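PDB 3RIQ: tailspike protein from Siphovirus 9NA, which recognises Salmonella lipopolysaccharide, the phage receptor, and, as an endorhamnosidase, probably cleaves its O-antigen chains. Local coordinates for residues 224-229 with 261-266; 250-255 with 279-284; 307-312 with 329-334; 324-329 with 348-353. All coordinates share one frame; numbering follows the deposited sequence.

Contact 1. Residues 224-229 with 261-266; sequences RNDGGD and RNYRLV
Arg264 reaches across from the 261-266 segment to grip two carboxylates of 224-229, and this salt-bridge network is the polar centre of the contact. Side-on, Arg264 NE donates to Asp226 OD1 (2.9 Å), which accepts on its syn lone pair, and NH2 to Asp226 OD2, the carboxylate and guanidinium planes standing 34° apart. A bend at chi3 (-64°) sets NE on the Asp226 side. Arg264 NH1 makes a weaker, bent bond to Asp229 OD1 (2.9 Å), whose carboxylate is turned almost perpendicular to the guanidinium. A water bridges Asp229 OD2 and Arg264 NH1, while the peptide between Gly228 and Asp229 lies over one guanidinium face.

Asp226 OD1 has a second task: it takes the amide of Gly228 from above the carboxylate plane, forming an Asx turn.

Backbone bonds hold the two segments in register around a single bridge between Asp226 and Tyr263: Tyr263 N to Asn225 O (3.0 Å) and Gly227 N to Tyr263 O (2.9 Å). One side chain joins this set, Asn262 OD1 accepting from Asn225 N (2.9 Å) with the donor above its carbonyl plane.

Both segments are turns between strands of neighbouring coils of the beta-helix. The two carboxylates probably balance, and somewhat exceed, the charge of Arg264; Asp229 also has a long, weak ion pair with Arg242 of the second subunit. The two-nitrogen grip fixes the rotation of the Asp226 carboxylate.

Contact 2. Residues 250-255 with 279-284; sequences TYQNEI and GIDVNA
Thr250 and Asp281 meet where two successive coils of the right-handed parallel beta-helix pass from strand into turn. Thr250 N gives a nearly straight bond to Asp281 O (3.0 Å), and three residues on, Asn253 N is satisfied by Ala284 O (3.1 Å).

Between these backbone bonds, side chains supply the donors. Asn283 O is the shared acceptor: Thr250 OG1 donates to it at 2.9 Å and Gln252 NE2 at 3.3 Å, the two arriving from opposite faces of the carbonyl plane. Thr250 OG1 is placed there by a chi1 of 54°, between its own backbone N and carbonyl carbon. A water that donates to both Tyr251 O and Asn283 O adds a further link to the same oxygen.

Gln252 NE2 spends its other N-H on Asp281 OD2 (3.0 Å), the side chains meeting tip to tip with their planes 49° apart. The glutamine chain is bent at chi2 (108°), with CG against Asn283 O and NE2 reaching Asp281; NE2 also makes a weak bond to Thr250 O. Asp281 OD1 is occupied from its own segment by Asn283 ND2 (2.8 Å), so each carboxylate oxygen has an amide donor. Beyond the two segments, Asp328 OD1 of the following coil accepts from Ala284 N, and Asn253 ND2 donates to Thr286 O.

A second water bridges the Gln252-Asp281 pair, donating to Gln252 OE1 at 2.8 Å and to Asp281 OD2 at 2.9 Å.

Contact 3. Residues 307-312 with 329-334; sequences PTQHII and GQKNII
Pro307 opens the contact with its CA 3.6 Å from Gln330 O and its CB 4.3 Å from Gln330 CG.

At Thr308 the hydroxyl takes over. Thr308 OG1 donates to Asn332 OD1 (2.8 Å), in the carbonyl plane and on a lone pair. Gly329 CA also packs against this hydroxyl oxygen.

Gln309 contributes a weak backbone bond to Gln330 O and a CA-H...O contact to Lys331 O. Its side chain runs beside that of Lys331, pointing the same way, with Gln309 CG 3.8 Å from Lys331 CB; at the ends a water donates to Gln309 OE1 and accepts from Lys331 NZ.

His310 N is the second donor to Asn332 OD1 (2.8 Å), again in the carbonyl plane on a lone pair, so one buried amide oxygen ties Thr308 and His310 together across the turn. The imidazole lies alongside this amide with planes only 8° apart, and its ND1 bonds to Leu265 N of the preceding coil. His310 O in turn accepts from Ile333 N (2.9 Å).

Ile311 pairs with Ile333 in parallel register, and Ile312 follows with Ile334: Ile312 N reaches Ile333 O (2.9 Å), while Ile312 CD1 rests 4.1 Å from Ile334 CG1.

The segments lead into strands 311-318 and 333-340, adjacent parallel strands of the beta-helix. Ile312 also packs on Val282 of strand 281-282, whereas Ile333, on the other face, meets Arg318 of the second subunit.

Contact 4. Residues 324-329 with 348-353; sequences GAWWDG and FDRGTN
Strands 326-327 and 347-349 are adjacent parallel strands of successive coils in the right-handed parallel beta-helix, and their side chains stack coil upon coil. Trp326 and Phe348, paired in register, point the same way and make a T-shaped contact: the edge of the indole's six-membered ring is directed at the phenyl face, centroids 5.5 Å apart and planes at 84°. Farther out, Arg350 runs beside the same indole, its NH2 3.7 Å from Trp326 CH2.

On the opposite face of the strands, Trp327 NE1 donates to Asp349 OD2 (3.1 Å) from well above the carboxylate plane. The carbonyl of Phe348 lies over the centre of this indole and Asp349 CA makes a CH-pi contact with its five-membered ring. Asp349 OD2 also accepts from Ser380 and Asn354, while OD1 takes Gly351 N (2.8 Å) in an Asx turn.

The backbones join through Phe348 N to Ala325 O, Trp327 N to Phe348 O and Arg350 N to Trp327 O (2.8 Å). Beyond the strand ends, Thr352 N donates to Gly329 O (3.1 Å).

The aromatic pair Trp326-Phe348, aligned across parallel strands, is an example of the side-chain stacking between coils known from parallel beta-helices.

From the N terminus, 224-229 comes first and contact 1 closes when the chain returns at 261-266. Contact 2 crosses it, since 250-255 leaves before that return and is met only at 279-284; the salt bridge of Arg261 to Glu254 joins the two. Contacts 3 and 4 come after both in series, and cross each other, sharing Gly329: 307-312 is closed by 329-334, and 324-329 by 348-353. Each closes roughly one coil of the beta-helix. Contact 2 leads to contact 4 through neighbouring strands 281-282 and 326-327, while contact 1 leads to contact 3 by backbone bonds of Arg264 and Leu265. Val282 packs against His310, joining contacts 2 and 3.

Contact 1. Residues 224-229 with 261-266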
loop_
_atom_site.group_PDB
_atom_site.type_symbol
_atom_site.label_atom_id
_atom_site.label_comp_id
_atom_site.label_asym_id
_atom_site.label_seq_id
_atom_site.Cartn_x
_atom_site.Cartn_y
_atom_site.Cartn_z
ATOM N N ARG A 224 11.133 17.382 -20.627
ATOM C CA ARG A 224 10.007 18.113 -21.261
ATOM C C ARG A 224 8.843 17.179 -21.621
ATOM O O ARG A 224 8.342 17.182 -22.776
ATOM C CB ARG A 224 10.451 18.974 -22.486
ATOM C CG ARG A 224 9.477 20.107 -22.765
ATOM C CD ARG A 224 9.957 21.026 -23.927
ATOM N NE ARG A 224 8.928 22.062 -24.179
ATOM C CZ ARG A 224 8.823 23.211 -23.506
ATOM N NH1 ARG A 224 9.719 23.547 -22.572
ATOM N NH2 ARG A 224 7.844 24.079 -23.811
ATOM N N ASN A 225 8.441 16.360 -20.638
ATOM C CA ASN A 225 7.231 15.524 -20.753
ATOM C C ASN A 225 6.121 16.081 -19.863
ATOM O O ASN A 225 6.396 16.585 -18.760
ATOM C CB ASN A 225 7.511 14.047 -20.393
ATOM C CG ASN A 225 8.089 13.249 -21.563
ATOM O OD1 ASN A 225 7.521 12.204 -21.951
ATOM N ND2 ASN A 225 9.211 13.716 -22.138
ATOM N N ASP A 226 4.877 16.003 -20.347
ATOM C CA ASP A 226 3.691 16.402 -19.582
ATOM C C ASP A 226 2.622 15.355 -19.804
ATOM O O ASP A 226 2.164 15.159 -20.949
ATOM C CB ASP A 226 3.233 17.787 -20.054
ATOM C CG ASP A 226 2.077 18.351 -19.238
ATOM O OD1 ASP A 226 1.425 17.610 -18.447
ATOM O OD2 ASP A 226 1.828 19.590 -19.388
ATOM N N GLY A 227 2.230 14.682 -18.733
ATOM C CA GLY A 227 1.189 13.655 -18.848
ATOM C C GLY A 227 -0.220 14.176 -19.125
ATOM O O GLY A 227 -1.145 13.388 -19.342
ATOM N N GLY A 228 -0.392 15.504 -19.108
ATOM C CA GLY A 228 -1.721 16.121 -19.206
ATOM C C GLY A 228 -2.501 15.958 -17.908
ATOM O O GLY A 228 -2.047 15.261 -17.011
ATOM N N ASP A 229 -3.679 16.577 -17.785
ATOM C CA ASP A 229 -4.530 16.211 -16.640
ATOM C C ASP A 229 -4.812 14.690 -16.649
ATOM O O ASP A 229 -5.019 14.091 -15.593
ATOM C CB ASP A 229 -5.799 17.056 -16.600
ATOM C CG ASP A 229 -5.491 18.490 -16.215
ATOM O OD1 ASP A 229 -4.581 18.694 -15.366
ATOM O OD2 ASP A 229 -6.102 19.415 -16.800
ATOM N N ARG A 261 11.932 20.523 -18.028
ATOM C CA ARG A 261 11.140 20.117 -16.862
ATOM C C ARG A 261 9.960 19.231 -17.259
ATOM O O ARG A 261 9.763 18.926 -18.432
ATOM C CB ARG A 261 10.671 21.365 -16.127
ATOM C CG ARG A 261 11.848 22.189 -15.557
ATOM C CD ARG A 261 11.307 23.498 -15.008
ATOM N NE ARG A 261 12.322 24.363 -14.384
ATOM C CZ ARG A 261 13.057 25.271 -15.027
ATOM N NH1 ARG A 261 12.942 25.438 -16.352
ATOM N NH2 ARG A 261 13.908 26.031 -14.339
ATOM N N ASN A 262 9.176 18.798 -16.273
ATOM C CA ASN A 262 8.140 17.783 -16.481
ATOM C C ASN A 262 6.957 17.986 -15.565
ATOM O O ASN A 262 7.133 18.468 -14.449
ATOM C CB ASN A 262 8.712 16.372 -16.255
ATOM C CG ASN A 262 9.924 16.108 -17.111
ATOM O OD1 ASN A 262 9.796 15.595 -18.232
ATOM N ND2 ASN A 262 11.126 16.460 -16.597
ATOM N N TYR A 263 5.781 17.552 -16.029
ATOM C CA TYR A 263 4.506 17.796 -15.368
ATOM C C TYR A 263 3.592 16.611 -15.428
ATOM O O TYR A 263 3.613 15.839 -16.405
ATOM C CB TYR A 263 3.746 18.977 -16.048
ATOM C CG TYR A 263 4.391 20.325 -15.805
ATOM C CD1 TYR A 263 3.966 21.149 -14.755
ATOM C CD2 TYR A 263 5.437 20.780 -16.616
ATOM C CE1 TYR A 263 4.577 22.373 -14.499
ATOM C CE2 TYR A 263 6.041 22.010 -16.383
ATOM C CZ TYR A 263 5.603 22.803 -15.310
ATOM O OH TYR A 263 6.193 23.997 -15.061
ATOM N N ARG A 264 2.792 16.443 -14.375
ATOM C CA ARG A 264 1.640 15.543 -14.448
ATOM C C ARG A 264 1.939 14.085 -14.842
ATOM O O ARG A 264 1.265 13.488 -15.703
ATOM C CB ARG A 264 0.541 16.170 -15.346
ATOM C CG ARG A 264 -0.028 17.430 -14.672
ATOM C CD ARG A 264 -1.140 18.092 -15.479
ATOM N NE ARG A 264 -0.721 18.613 -16.778
ATOM C CZ ARG A 264 -1.399 19.536 -17.470
ATOM N NH1 ARG A 264 -2.551 20.014 -17.002
ATOM N NH2 ARG A 264 -0.935 19.966 -18.634
ATOM N N LEU A 265 2.998 13.531 -14.249
ATOM C CA LEU A 265 3.351 12.124 -14.481
ATOM C C LEU A 265 2.908 11.288 -13.280
ATOM O O LEU A 265 2.593 11.837 -12.193
ATOM C CB LEU A 265 4.872 11.986 -14.686
ATOM C CG LEU A 265 5.394 12.774 -15.906
ATOM C CD1 LEU A 265 6.935 12.752 -15.938
ATOM C CD2 LEU A 265 4.847 12.201 -17.232
ATOM N N VAL A 266 2.898 9.965 -13.472
ATOM C CA VAL A 266 2.613 9.017 -12.388
ATOM C C VAL A 266 3.822 8.123 -12.160
ATOM O O VAL A 266 4.360 7.540 -13.123
ATOM C CB VAL A 266 1.398 8.115 -12.746
ATOM C CG1 VAL A 266 1.169 7.067 -11.617
ATOM C CG2 VAL A 266 0.136 8.952 -12.963
HETATM O O HOH W 1 -5.110 21.959 -17.305
#

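Contact 2. Residues 250-255 with 279-284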
loop_
_atom_site.group_PDB
_atom_site.type_symbol
_atom_site.label_atom_id
_atom_site.label_comp_id
_atom_site.label_asym_id
_atom_site.label_seq_id
_atom_site.Cartn_x
_atom_site.Cartn_y
_atom_site.Cartn_z
ATOM N N THR A 250 13.091 13.190 -13.068
ATOM C CA THR A 250 12.568 14.232 -13.949
ATOM C C THR A 250 13.667 15.289 -14.056
ATOM O O THR A 250 14.162 15.785 -13.050
ATOM C CB THR A 250 11.262 14.829 -13.420
ATOM O OG1 THR A 250 11.443 15.294 -12.070
ATOM C CG2 THR A 250 10.162 13.785 -13.423
ATOM N N TYR A 251 14.068 15.617 -15.278
ATOM C CA TYR A 251 15.145 16.595 -15.480
ATOM C C TYR A 251 14.734 17.975 -14.938
ATOM O O TYR A 251 13.570 18.358 -14.941
ATOM C CB TYR A 251 15.515 16.666 -16.992
ATOM C CG TYR A 251 16.957 17.108 -17.289
ATOM C CD1 TYR A 251 17.970 16.177 -17.444
ATOM C CD2 TYR A 251 17.274 18.449 -17.440
ATOM C CE1 TYR A 251 19.274 16.583 -17.697
ATOM C CE2 TYR A 251 18.562 18.858 -17.694
ATOM C CZ TYR A 251 19.552 17.930 -17.828
ATOM O OH TYR A 251 20.860 18.324 -18.108
ATOM N N GLN A 252 15.745 18.726 -14.500
ATOM C CA GLN A 252 15.582 20.100 -14.013
ATOM C C GLN A 252 16.133 21.188 -14.926
ATOM O O GLN A 252 17.077 20.979 -15.657
ATOM C CB GLN A 252 16.230 20.242 -12.635
ATOM C CG GLN A 252 15.574 19.347 -11.546
ATOM C CD GLN A 252 16.432 18.192 -11.127
ATOM O OE1 GLN A 252 17.609 18.361 -10.844
ATOM N NE2 GLN A 252 15.866 17.040 -11.054
ATOM N N ASN A 253 15.553 22.366 -14.845
ATOM C CA ASN A 253 16.075 23.547 -15.537
ATOM C C ASN A 253 16.062 23.386 -17.071
ATOM O O ASN A 253 15.120 22.858 -17.582
ATOM C CB ASN A 253 17.444 23.953 -14.975
ATOM C CG ASN A 253 17.409 24.285 -13.467
ATOM O OD1 ASN A 253 16.404 24.128 -12.791
ATOM N ND2 ASN A 253 18.535 24.744 -12.953
ATOM N N GLU A 254 17.092 23.834 -17.775
ATOM C CA GLU A 254 17.093 23.906 -19.253
ATOM C C GLU A 254 18.120 22.943 -19.840
ATOM O O GLU A 254 19.122 22.665 -19.213
ATOM C CB GLU A 254 17.445 25.325 -19.739
ATOM C CG GLU A 254 16.249 26.310 -19.876
ATOM C CD GLU A 254 15.750 26.841 -18.540
ATOM O OE1 GLU A 254 16.587 27.178 -17.658
ATOM O OE2 GLU A 254 14.528 26.982 -18.390
ATOM N N ILE A 255 17.873 22.482 -21.071
ATOM C CA ILE A 255 18.903 21.841 -21.915
ATOM C C ILE A 255 18.926 22.611 -23.217
ATOM O O ILE A 255 17.864 22.843 -23.835
ATOM C CB ILE A 255 18.581 20.367 -22.238
ATOM C CG1 ILE A 255 18.570 19.540 -20.966
ATOM C CG2 ILE A 255 19.652 19.812 -23.221
ATOM C CD1 ILE A 255 18.011 18.120 -21.158
ATOM N N GLY A 279 16.824 8.211 -4.216
ATOM C CA GLY A 279 15.965 7.052 -4.523
ATOM C C GLY A 279 14.967 7.325 -5.642
ATOM O O GLY A 279 14.759 6.486 -6.532
ATOM N N ILE A 280 14.295 8.471 -5.570
ATOM C CA ILE A 280 13.667 9.048 -6.755
ATOM C C ILE A 280 14.033 10.525 -6.718
ATOM O O ILE A 280 14.204 11.093 -5.631
ATOM C CB ILE A 280 12.105 8.865 -6.778
ATOM C CG1 ILE A 280 11.406 9.599 -5.617
ATOM C CG2 ILE A 280 11.735 7.387 -6.808
ATOM C CD1 ILE A 280 9.885 9.497 -5.665
ATOM N N ASP A 281 14.164 11.141 -7.900
ATOM C CA ASP A 281 14.452 12.593 -7.988
ATOM C C ASP A 281 13.343 13.178 -8.851
ATOM O O ASP A 281 13.462 13.196 -10.084
ATOM C CB ASP A 281 15.822 12.845 -8.651
ATOM C CG ASP A 281 16.072 14.318 -8.927
ATOM O OD1 ASP A 281 15.277 15.156 -8.423
ATOM O OD2 ASP A 281 17.076 14.639 -9.619
ATOM N N VAL A 282 12.260 13.618 -8.220
ATOM C CA VAL A 282 11.134 14.177 -8.979
ATOM C C VAL A 282 11.144 15.686 -8.727
ATOM O O VAL A 282 10.209 16.245 -8.146
ATOM C CB VAL A 282 9.793 13.504 -8.596
ATOM C CG1 VAL A 282 8.654 14.006 -9.497
ATOM C CG2 VAL A 282 9.902 11.969 -8.753
ATOM N N ASN A 283 12.259 16.332 -9.101
ATOM C CA ASN A 283 12.387 17.780 -8.995
ATOM C C ASN A 283 12.319 18.444 -10.364
ATOM O O ASN A 283 12.699 17.834 -11.386
ATOM C CB ASN A 283 13.732 18.136 -8.340
ATOM C CG ASN A 283 13.737 17.862 -6.838
ATOM O OD1 ASN A 283 13.568 18.788 -6.024
ATOM N ND2 ASN A 283 13.913 16.596 -6.458
ATOM N N ALA A 284 11.907 19.709 -10.389
ATOM C CA ALA A 284 11.831 20.484 -11.643
ATOM C C ALA A 284 12.808 21.668 -11.657
ATOM O O ALA A 284 13.341 21.976 -12.713
ATOM C CB ALA A 284 10.399 20.967 -11.881
HETATM O O HOH W 2 10.908 18.189 -13.989
HETATM O O HOH W 3 18.058 17.069 -8.354
#

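Contact 3. Residues 307-312 with 329-334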
loop_
_atom_site.group_PDB
_atom_site.type_symbol
_atom_site.label_atom_id
_atom_site.label_comp_id
_atom_site.label_asym_id
_atom_site.label_seq_id
_atom_site.Cartn_x
_atom_site.Cartn_y
_atom_site.Cartn_z
ATOM N N PRO A 307 3.734 24.169 -10.519
ATOM C CA PRO A 307 2.602 23.288 -10.260
ATOM C C PRO A 307 2.718 21.956 -11.024
ATOM O O PRO A 307 1.997 21.680 -11.978
ATOM C CB PRO A 307 1.399 24.138 -10.683
ATOM C CG PRO A 307 1.936 24.912 -11.917
ATOM C CD PRO A 307 3.395 25.214 -11.515
ATOM N N THR A 308 3.665 21.145 -10.595
ATOM C CA THR A 308 3.968 19.914 -11.322
ATOM C C THR A 308 2.846 18.880 -11.252
ATOM O O THR A 308 2.676 18.122 -12.210
ATOM C CB THR A 308 5.312 19.325 -10.879
ATOM O OG1 THR A 308 5.374 19.293 -9.438
ATOM C CG2 THR A 308 6.458 20.210 -11.396
ATOM N N GLN A 309 2.107 18.803 -10.127
ATOM C CA GLN A 309 0.931 17.889 -10.029
ATOM C C GLN A 309 1.285 16.444 -10.380
ATOM O O GLN A 309 0.519 15.767 -11.050
ATOM C CB GLN A 309 -0.207 18.357 -10.955
ATOM C CG GLN A 309 -0.893 19.682 -10.542
ATOM C CD GLN A 309 -2.286 19.796 -11.187
ATOM O OE1 GLN A 309 -3.231 19.081 -10.796
ATOM N NE2 GLN A 309 -2.411 20.646 -12.187
ATOM N N HIS A 310 2.447 15.964 -9.944
ATOM C CA HIS A 310 2.754 14.552 -10.101
ATOM C C HIS A 310 1.980 13.739 -9.063
ATOM O O HIS A 310 1.564 14.250 -8.007
ATOM C CB HIS A 310 4.253 14.299 -9.940
ATOM C CG HIS A 310 5.106 14.996 -10.959
ATOM N ND1 HIS A 310 4.965 14.794 -12.318
ATOM C CD2 HIS A 310 6.174 15.816 -10.803
ATOM C CE1 HIS A 310 5.893 15.494 -12.957
ATOM N NE2 HIS A 310 6.635 16.131 -12.059
ATOM N N ILE A 311 1.801 12.460 -9.373
ATOM C CA ILE A 311 1.350 11.454 -8.422
ATOM C C ILE A 311 2.485 10.486 -8.180
ATOM O O ILE A 311 3.021 9.883 -9.136
ATOM C CB ILE A 311 0.097 10.704 -8.953
ATOM C CG1 ILE A 311 -1.057 11.694 -9.218
ATOM C CG2 ILE A 311 -0.291 9.545 -8.014
ATOM C CD1 ILE A 311 -2.330 11.055 -9.886
ATOM N N ILE A 312 2.872 10.362 -6.912
ATOM C CA ILE A 312 3.980 9.498 -6.528
ATOM C C ILE A 312 3.448 8.541 -5.473
ATOM O O ILE A 312 3.026 8.986 -4.404
ATOM C CB ILE A 312 5.129 10.344 -5.922
ATOM C CG1 ILE A 312 5.687 11.332 -6.972
ATOM C CG2 ILE A 312 6.266 9.399 -5.368
ATOM C CD1 ILE A 312 6.650 12.407 -6.352
ATOM N N GLY A 329 8.150 21.413 -6.315
ATOM C CA GLY A 329 6.909 21.824 -6.939
ATOM C C GLY A 329 5.744 21.786 -5.961
ATOM O O GLY A 329 5.913 21.629 -4.737
ATOM N N GLN A 330 4.562 22.013 -6.498
ATOM C CA GLN A 330 3.353 22.031 -5.674
ATOM C C GLN A 330 2.228 21.295 -6.329
ATOM O O GLN A 330 2.307 20.952 -7.502
ATOM C CB GLN A 330 2.925 23.470 -5.347
ATOM C CG GLN A 330 2.514 24.340 -6.564
ATOM C CD GLN A 330 1.989 25.699 -6.096
ATOM O OE1 GLN A 330 0.916 25.782 -5.456
ATOM N NE2 GLN A 330 2.766 26.744 -6.317
ATOM N N LYS A 331 1.207 21.016 -5.525
ATOM C CA LYS A 331 0.017 20.267 -5.923
ATOM C C LYS A 331 0.348 18.831 -6.340
ATOM O O LYS A 331 -0.447 18.179 -7.017
ATOM C CB LYS A 331 -0.746 20.996 -7.031
ATOM C CG LYS A 331 -1.319 22.332 -6.569
ATOM C CD LYS A 331 -1.972 23.103 -7.734
ATOM C CE LYS A 331 -3.458 22.667 -7.860
ATOM N NZ LYS A 331 -4.172 23.039 -9.095
ATOM N N ASN A 332 1.473 18.323 -5.866
ATOM C CA ASN A 332 1.773 16.891 -6.002
ATOM C C ASN A 332 1.016 16.085 -4.960
ATOM O O ASN A 332 0.725 16.599 -3.878
ATOM C CB ASN A 332 3.268 16.630 -5.826
ATOM C CG ASN A 332 4.136 17.433 -6.792
ATOM O OD1 ASN A 332 4.080 17.254 -8.003
ATOM N ND2 ASN A 332 4.960 18.318 -6.251
ATOM N N ILE A 333 0.717 14.828 -5.267
ATOM C CA ILE A 333 0.137 13.857 -4.303
ATOM C C ILE A 333 1.152 12.755 -4.096
ATOM O O ILE A 333 1.594 12.152 -5.059
ATOM C CB ILE A 333 -1.229 13.303 -4.798
ATOM C CG1 ILE A 333 -2.242 14.436 -4.850
ATOM C CG2 ILE A 333 -1.702 12.150 -3.895
ATOM C CD1 ILE A 333 -3.553 14.082 -5.562
ATOM N N ILE A 334 1.566 12.549 -2.845
ATOM C CA ILE A 334 2.553 11.527 -2.501
ATOM C C ILE A 334 1.928 10.628 -1.466
ATOM O O ILE A 334 1.500 11.115 -0.420
ATOM C CB ILE A 334 3.890 12.131 -1.936
ATOM C CG1 ILE A 334 4.529 13.087 -2.936
ATOM C CG2 ILE A 334 4.890 11.007 -1.608
ATOM C CD1 ILE A 334 4.112 14.539 -2.759
HETATM O O HOH W 4 -5.514 20.320 -9.120
HETATM O O HOH W 5 -3.307 17.611 -8.368
HETATM O O HOH W 6 -1.052 15.584 -8.084
#

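Contact 4. Residues 324-329 with 348-353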
loop_
_atom_site.group_PDB
_atom_site.type_symbol
_atom_site.label_atom_id
_atom_site.label_comp_id
_atom_site.label_asym_id
_atom_site.label_seq_id
_atom_site.Cartn_x
_atom_site.Cartn_y
_atom_site.Cartn_z
ATOM N N GLY A 324 16.546 9.698 0.352
ATOM C CA GLY A 324 15.776 8.468 0.168
ATOM C C GLY A 324 14.704 8.602 -0.912
ATOM O O GLY A 324 14.512 7.676 -1.706
ATOM N N ALA A 325 14.024 9.747 -0.956
ATOM C CA ALA A 325 12.998 10.057 -1.996
ATOM C C ALA A 325 12.739 11.538 -1.843
ATOM O O ALA A 325 12.570 12.037 -0.704
ATOM C CB ALA A 325 11.689 9.283 -1.750
ATOM N N TRP A 326 12.712 12.260 -2.960
ATOM C CA TRP A 326 12.390 13.681 -2.884
ATOM C C TRP A 326 11.779 14.263 -4.149
ATOM O O TRP A 326 11.801 13.645 -5.246
ATOM C CB TRP A 326 13.578 14.530 -2.418
ATOM C CG TRP A 326 14.671 14.877 -3.416
ATOM C CD1 TRP A 326 15.210 14.086 -4.418
ATOM C CD2 TRP A 326 15.439 16.091 -3.407
ATOM N NE1 TRP A 326 16.267 14.774 -5.051
ATOM C CE2 TRP A 326 16.416 15.999 -4.447
ATOM C CE3 TRP A 326 15.405 17.249 -2.609
ATOM C CZ2 TRP A 326 17.345 17.026 -4.699
ATOM C CZ3 TRP A 326 16.341 18.274 -2.848
ATOM C CH2 TRP A 326 17.291 18.150 -3.882
ATOM N N TRP A 327 11.215 15.450 -3.961
ATOM C CA TRP A 327 10.484 16.169 -5.017
ATOM C C TRP A 327 10.448 17.647 -4.668
ATOM O O TRP A 327 10.702 18.033 -3.509
ATOM C CB TRP A 327 9.029 15.645 -5.159
ATOM C CG TRP A 327 8.260 15.696 -3.854
ATOM C CD1 TRP A 327 7.535 16.756 -3.355
ATOM C CD2 TRP A 327 8.219 14.677 -2.860
ATOM N NE1 TRP A 327 7.019 16.439 -2.104
ATOM C CE2 TRP A 327 7.427 15.169 -1.774
ATOM C CE3 TRP A 327 8.767 13.383 -2.777
ATOM C CZ2 TRP A 327 7.203 14.411 -0.603
ATOM C CZ3 TRP A 327 8.517 12.621 -1.650
ATOM C CH2 TRP A 327 7.728 13.138 -0.573
ATOM N N ASP A 328 10.159 18.460 -5.677
ATOM C CA ASP A 328 9.810 19.887 -5.425
ATOM C C ASP A 328 8.448 20.150 -6.086
ATOM O O ASP A 328 7.722 19.216 -6.430
ATOM C CB ASP A 328 10.891 20.879 -5.924
ATOM C CG ASP A 328 10.913 21.021 -7.447
ATOM O OD1 ASP A 328 10.403 20.097 -8.119
ATOM O OD2 ASP A 328 11.430 22.050 -7.963
ATOM N N GLY A 329 8.150 21.413 -6.315
ATOM C CA GLY A 329 6.909 21.824 -6.939
ATOM C C GLY A 329 5.744 21.786 -5.961
ATOM O O GLY A 329 5.913 21.629 -4.737
ATOM N N PHE A 348 12.237 14.193 1.462
ATOM C CA PHE A 348 12.478 15.641 1.404
ATOM C C PHE A 348 11.478 16.274 0.410
ATOM O O PHE A 348 11.394 15.885 -0.760
ATOM C CB PHE A 348 13.945 15.898 0.984
ATOM C CG PHE A 348 14.476 17.282 1.286
ATOM C CD1 PHE A 348 15.636 17.426 2.074
ATOM C CD2 PHE A 348 13.908 18.439 0.730
ATOM C CE1 PHE A 348 16.196 18.720 2.337
ATOM C CE2 PHE A 348 14.466 19.709 0.982
ATOM C CZ PHE A 348 15.604 19.850 1.788
ATOM N N ASP A 349 10.727 17.255 0.900
ATOM C CA ASP A 349 9.847 18.086 0.074
ATOM C C ASP A 349 10.465 19.467 -0.055
ATOM O O ASP A 349 10.475 20.256 0.921
ATOM C CB ASP A 349 8.417 18.114 0.657
ATOM C CG ASP A 349 7.436 18.926 -0.187
ATOM O OD1 ASP A 349 7.837 19.836 -0.945
ATOM O OD2 ASP A 349 6.224 18.659 -0.047
ATOM N N ARG A 350 11.005 19.740 -1.248
ATOM C CA ARG A 350 11.708 20.992 -1.524
ATOM C C ARG A 350 10.732 22.055 -2.056
ATOM O O ARG A 350 11.115 23.218 -2.292
ATOM C CB ARG A 350 12.852 20.738 -2.534
ATOM C CG ARG A 350 13.544 22.013 -2.999
ATOM C CD ARG A 350 14.840 22.294 -2.350
ATOM N NE ARG A 350 15.769 21.878 -3.374
ATOM C CZ ARG A 350 17.036 22.254 -3.554
ATOM N NH1 ARG A 350 17.700 23.076 -2.727
ATOM N NH2 ARG A 350 17.651 21.739 -4.604
ATOM N N GLY A 351 9.487 21.651 -2.263
ATOM C CA GLY A 351 8.450 22.550 -2.789
ATOM C C GLY A 351 7.539 23.071 -1.692
ATOM O O GLY A 351 7.987 23.400 -0.583
ATOM N N THR A 352 6.251 23.165 -2.012
ATOM C CA THR A 352 5.270 23.660 -1.060
ATOM C C THR A 352 3.894 23.155 -1.482
ATOM O O THR A 352 3.721 22.720 -2.606
ATOM C CB THR A 352 5.293 25.228 -1.034
ATOM O OG1 THR A 352 4.489 25.706 0.041
ATOM C CG2 THR A 352 4.749 25.810 -2.359
ATOM N N ASN A 353 2.900 23.218 -0.598
ATOM C CA ASN A 353 1.519 22.947 -0.971
ATOM C C ASN A 353 1.392 21.572 -1.635
ATOM O O ASN A 353 0.709 21.412 -2.637
ATOM C CB ASN A 353 0.991 24.088 -1.873
ATOM C CG ASN A 353 -0.482 23.944 -2.223
ATOM O OD1 ASN A 353 -1.278 23.452 -1.418
ATOM N ND2 ASN A 353 -0.850 24.363 -3.444
#